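Local coordinates for protein aspartate aminotransferase (Plasmodium falciparum, PDB 3K7Y) that probably catalyses the reversible exchange of an amino group between L-aspartate and 2-oxoglutarate, as a homodimeric enzyme dependent on pyridoxal 5'-phosphate, at residues I214-F219 with G353-V358. Numbering follows the deposited sequence.
Sequences IAYQGF and GLFSFV. With PLP (pyridoxal-5'-phosphate), chain B.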
ATOM      1  N   ILE A 214     -10.258 -11.956   9.740  1.00 61.34           N
ATOM      2  CA  ILE A 214     -10.872 -11.189  10.806  1.00 61.43           C
ATOM      3  C   ILE A 214     -10.974  -9.709  10.429  1.00 61.32           C
ATOM      4  O   ILE A 214     -10.043  -8.937  10.651  1.00 61.31           O
ATOM      5  CB  ILE A 214     -10.148 -11.432  12.159  1.00 61.73           C
ATOM      6  CG1 ILE A 214     -10.683 -12.694  12.812  1.00 61.79           C
ATOM      7  CG2 ILE A 214     -10.386 -10.299  13.130  1.00 62.71           C
ATOM      8  CD1 ILE A 214      -9.893 -13.892  12.505  1.00 62.19           C
ATOM      9  N   ALA A 215     -12.119  -9.334   9.857  1.00 61.26           N
ATOM     10  CA  ALA A 215     -12.404  -7.944   9.534  1.00 61.65           C
ATOM     11  C   ALA A 215     -13.251  -7.204  10.564  1.00 63.57           C
ATOM     12  O   ALA A 215     -13.275  -5.966  10.564  1.00 64.17           O
ATOM     13  CB  ALA A 215     -13.044  -7.858   8.205  1.00 61.08           C
ATOM     14  N   TYR A 216     -13.945  -7.940  11.434  1.00 65.23           N
ATOM     15  CA  TYR A 216     -14.871  -7.309  12.385  1.00 67.39           C
ATOM     16  C   TYR A 216     -14.823  -7.875  13.807  1.00 69.47           C
ATOM     17  O   TYR A 216     -15.833  -8.393  14.304  1.00 70.25           O
ATOM     18  CB  TYR A 216     -16.320  -7.408  11.884  1.00 67.46           C
ATOM     19  CG  TYR A 216     -16.516  -7.145  10.420  1.00 65.52           C
ATOM     20  CD1 TYR A 216     -16.696  -5.853   9.951  1.00 64.41           C
ATOM     21  CD2 TYR A 216     -16.543  -8.195   9.504  1.00 63.49           C
ATOM     22  CE1 TYR A 216     -16.881  -5.608   8.605  1.00 63.53           C
ATOM     23  CE2 TYR A 216     -16.721  -7.955   8.152  1.00 62.04           C
ATOM     24  CZ  TYR A 216     -16.892  -6.658   7.712  1.00 62.20           C
ATOM     25  OH  TYR A 216     -17.065  -6.394   6.376  1.00 61.26           O
ATOM     26  N   GLN A 217     -13.677  -7.783  14.476  1.00 70.92           N
ATOM     27  CA  GLN A 217     -13.651  -8.161  15.886  1.00 73.40           C
ATOM     28  C   GLN A 217     -14.576  -7.198  16.607  1.00 76.00           C
ATOM     29  O   GLN A 217     -14.381  -5.983  16.540  1.00 76.67           O
ATOM     30  CB  GLN A 217     -12.245  -8.083  16.481  1.00 73.37           C
ATOM     31  CG  GLN A 217     -11.568  -9.425  16.720  1.00 72.71           C
ATOM     32  CD  GLN A 217     -10.545  -9.373  17.857  1.00 73.54           C
ATOM     33  OE1 GLN A 217      -9.774  -8.434  17.970  1.00 73.97           O
ATOM     34  NE2 GLN A 217     -10.541 -10.391  18.699  1.00 74.34           N
ATOM     35  N   GLY A 218     -15.604  -7.733  17.257  1.00 78.20           N
ATOM     36  CA  GLY A 218     -16.471  -6.920  18.120  1.00 81.48           C
ATOM     37  C   GLY A 218     -17.844  -6.573  17.571  1.00 82.68           C
ATOM     38  O   GLY A 218     -18.556  -5.734  18.146  1.00 84.11           O
ATOM     39  N   PHE A 219     -18.219  -7.224  16.472  1.00 82.39           N
ATOM     40  CA  PHE A 219     -19.525  -7.015  15.856  1.00 83.39           C
ATOM     41  C   PHE A 219     -20.462  -8.216  15.990  1.00 84.26           C
ATOM     42  O   PHE A 219     -21.682  -8.075  15.909  1.00 85.36           O
ATOM     43  CB  PHE A 219     -19.356  -6.607  14.400  1.00 81.88           C
ATOM     44  CG  PHE A 219     -18.835  -5.217  14.231  1.00 82.21           C
ATOM     45  CD1 PHE A 219     -19.686  -4.125  14.335  1.00 83.12           C
ATOM     46  CD2 PHE A 219     -17.487  -4.993  13.969  1.00 82.49           C
ATOM     47  CE1 PHE A 219     -19.207  -2.821  14.175  1.00 83.75           C
ATOM     48  CE2 PHE A 219     -16.994  -3.690  13.802  1.00 82.64           C
ATOM     49  CZ  PHE A 219     -17.859  -2.605  13.906  1.00 82.90           C
ATOM     50  N   GLY A 353     -23.221  -9.297  12.626  1.00 64.85           N
ATOM     51  CA  GLY A 353     -22.192  -8.577  11.885  1.00 64.58           C
ATOM     52  C   GLY A 353     -22.759  -7.258  11.384  1.00 65.12           C
ATOM     53  O   GLY A 353     -23.790  -6.778  11.877  1.00 66.30           O
ATOM     54  N   LEU A 354     -22.100  -6.690  10.381  1.00 64.44           N
ATOM     55  CA  LEU A 354     -22.484  -5.412   9.808  1.00 64.38           C
ATOM     56  C   LEU A 354     -23.697  -5.555   8.874  1.00 64.11           C
ATOM     57  O   LEU A 354     -24.416  -4.573   8.623  1.00 64.50           O
ATOM     58  CB  LEU A 354     -21.288  -4.867   9.032  1.00 64.29           C
ATOM     59  CG  LEU A 354     -20.779  -3.439   9.232  1.00 65.82           C
ATOM     60  CD1 LEU A 354     -19.284  -3.421   9.073  1.00 64.98           C
ATOM     61  CD2 LEU A 354     -21.420  -2.448   8.259  1.00 67.18           C
ATOM     62  N   PHE A 355     -23.908  -6.770   8.355  1.00 63.09           N
ATOM     63  CA  PHE A 355     -24.988  -7.022   7.393  1.00 62.60           C
ATOM     64  C   PHE A 355     -26.055  -8.014   7.858  1.00 62.59           C
ATOM     65  O   PHE A 355     -25.908  -8.693   8.870  1.00 63.05           O
ATOM     66  CB  PHE A 355     -24.446  -7.556   6.055  1.00 62.17           C
ATOM     67  CG  PHE A 355     -23.206  -6.880   5.569  1.00 61.30           C
ATOM     68  CD1 PHE A 355     -23.264  -5.634   4.978  1.00 61.75           C
ATOM     69  CD2 PHE A 355     -21.976  -7.513   5.681  1.00 60.28           C
ATOM     70  CE1 PHE A 355     -22.097  -5.024   4.529  1.00 61.88           C
ATOM     71  CE2 PHE A 355     -20.820  -6.916   5.238  1.00 58.26           C
ATOM     72  CZ  PHE A 355     -20.875  -5.677   4.664  1.00 59.77           C
ATOM     73  N   SER A 356     -27.133  -8.084   7.089  1.00 61.99           N
ATOM     74  CA  SER A 356     -27.982  -9.263   7.083  1.00 61.71           C
ATOM     75  C   SER A 356     -27.942  -9.833   5.668  1.00 60.78           C
ATOM     76  O   SER A 356     -27.604  -9.117   4.725  1.00 60.64           O
ATOM     77  CB  SER A 356     -29.410  -8.931   7.516  1.00 62.51           C
ATOM     78  OG  SER A 356     -29.536  -9.013   8.925  1.00 63.18           O
ATOM     79  N   PHE A 357     -28.256 -11.119   5.532  1.00 60.02           N
ATOM     80  CA  PHE A 357     -28.185 -11.804   4.252  1.00 59.06           C
ATOM     81  C   PHE A 357     -29.529 -12.478   3.985  1.00 59.75           C
ATOM     82  O   PHE A 357     -29.893 -13.443   4.669  1.00 60.59           O
ATOM     83  CB  PHE A 357     -27.052 -12.829   4.287  1.00 58.80           C
ATOM     84  CG  PHE A 357     -26.774 -13.508   2.962  1.00 58.48           C
ATOM     85  CD1 PHE A 357     -26.647 -12.773   1.787  1.00 57.73           C
ATOM     86  CD2 PHE A 357     -26.578 -14.887   2.911  1.00 57.88           C
ATOM     87  CE1 PHE A 357     -26.375 -13.413   0.575  1.00 58.20           C
ATOM     88  CE2 PHE A 357     -26.303 -15.531   1.709  1.00 58.36           C
ATOM     89  CZ  PHE A 357     -26.201 -14.797   0.540  1.00 58.43           C
ATOM     90  N   VAL A 358     -30.270 -11.957   3.005  1.00 59.18           N
ATOM     91  CA  VAL A 358     -31.602 -12.461   2.684  1.00 59.38           C
ATOM     92  C   VAL A 358     -31.644 -12.921   1.221  1.00 59.59           C
ATOM     93  O   VAL A 358     -32.031 -12.143   0.343  1.00 59.97           O
ATOM     94  CB  VAL A 358     -32.682 -11.356   2.939  1.00 59.85           C
ATOM     95  CG1 VAL A 358     -34.116 -11.874   2.710  1.00 60.23           C
ATOM     96  CG2 VAL A 358     -32.548 -10.789   4.338  1.00 59.49           C
TER
HETATM   97  N1  PLP B 406     -12.128  -9.519   4.631  1.00 59.51           N
HETATM   98  C2  PLP B 406     -13.480  -9.332   4.765  1.00 57.07           C
HETATM   99  C2A PLP B 406     -14.324 -10.510   5.069  1.00 55.74           C
HETATM  100  C3  PLP B 406     -14.021  -8.063   4.628  1.00 58.25           C
HETATM  101  O3  PLP B 406     -15.371  -7.871   4.780  1.00 58.49           O
HETATM  102  C4  PLP B 406     -13.187  -6.981   4.340  1.00 59.75           C
HETATM  103  C4A PLP B 406     -13.801  -5.613   4.345  1.00 62.37           C
HETATM  104  O4A PLP B 406     -13.774  -4.945   5.387  1.00 65.22           O
HETATM  105  C5  PLP B 406     -11.797  -7.160   4.207  1.00 60.08           C
HETATM  106  C6  PLP B 406     -11.284  -8.452   4.349  1.00 60.52           C
HETATM  107  C5A PLP B 406     -10.799  -6.046   3.876  1.00 59.02           C
HETATM  108  O4P PLP B 406     -10.867  -4.872   4.667  1.00 57.43           O
HETATM  109  P   PLP B 406      -9.976  -3.572   4.290  1.00 56.10           P
HETATM  110  O1P PLP B 406      -9.660  -2.757   5.511  1.00 55.19           O
HETATM  111  O2P PLP B 406     -10.783  -2.662   3.403  1.00 56.20           O
HETATM  112  O3P PLP B 406      -8.697  -4.059   3.646  1.00 53.43           O
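The methyl Leu354 CD1 approaches the Tyr216 ring at a slant, while one face of that ring carries the methyl of its own neighbour, Ala215, displaced from the ring centre. The Phe355 ring has Leu354 CB over the middle of one face and takes the Tyr216 hydroxyl at a slant, with Phe355 CE2 4.0 Å from Tyr216 OH. At the edge of the Phe219 ring, in its plane, sits the carbonyl carbon of Tyr216.

The example illustrates how one phenol can serve two neighbourhoods, its ring carbons touching an apolar side chain while its hydroxyl meets the cofactor. The side chains of Leu354 and Tyr216 cross at about a right angle and touch through one branch, Leu354 CD1 lying 3.3 Å from Tyr216 CE1. With CG beside the backbone N (chi1 -42°), the Tyr216 side chain reaches past this methyl to the cofactor, where Tyr216 OH and PLP O3 share a hydrogen bond of 2.8 Å whose proton may sit on either oxygen. Asn185 ND2 adds a weak bond to the same hydroxyl, and the Lys249 side chain lies close by. Ala215 belongs to the pocket too: its CB is 3.7 Å from PLP C3, against the pyridine ring. Such a tyrosine beside the cofactor's phenolic oxygen is characteristic of class I aminotransferases.

Gly353 passes close to the backbone of Phe219, whose ring packs on Leu317 and Ile321 of helix 304-335. Arg325 of that helix binds the carbonyls of Gly353 and Phe355. The contact thus joins the loop following strand 209-214 of the large mixed sheet to the start of strand 355-357, which pairs antiparallel with strand 380-382.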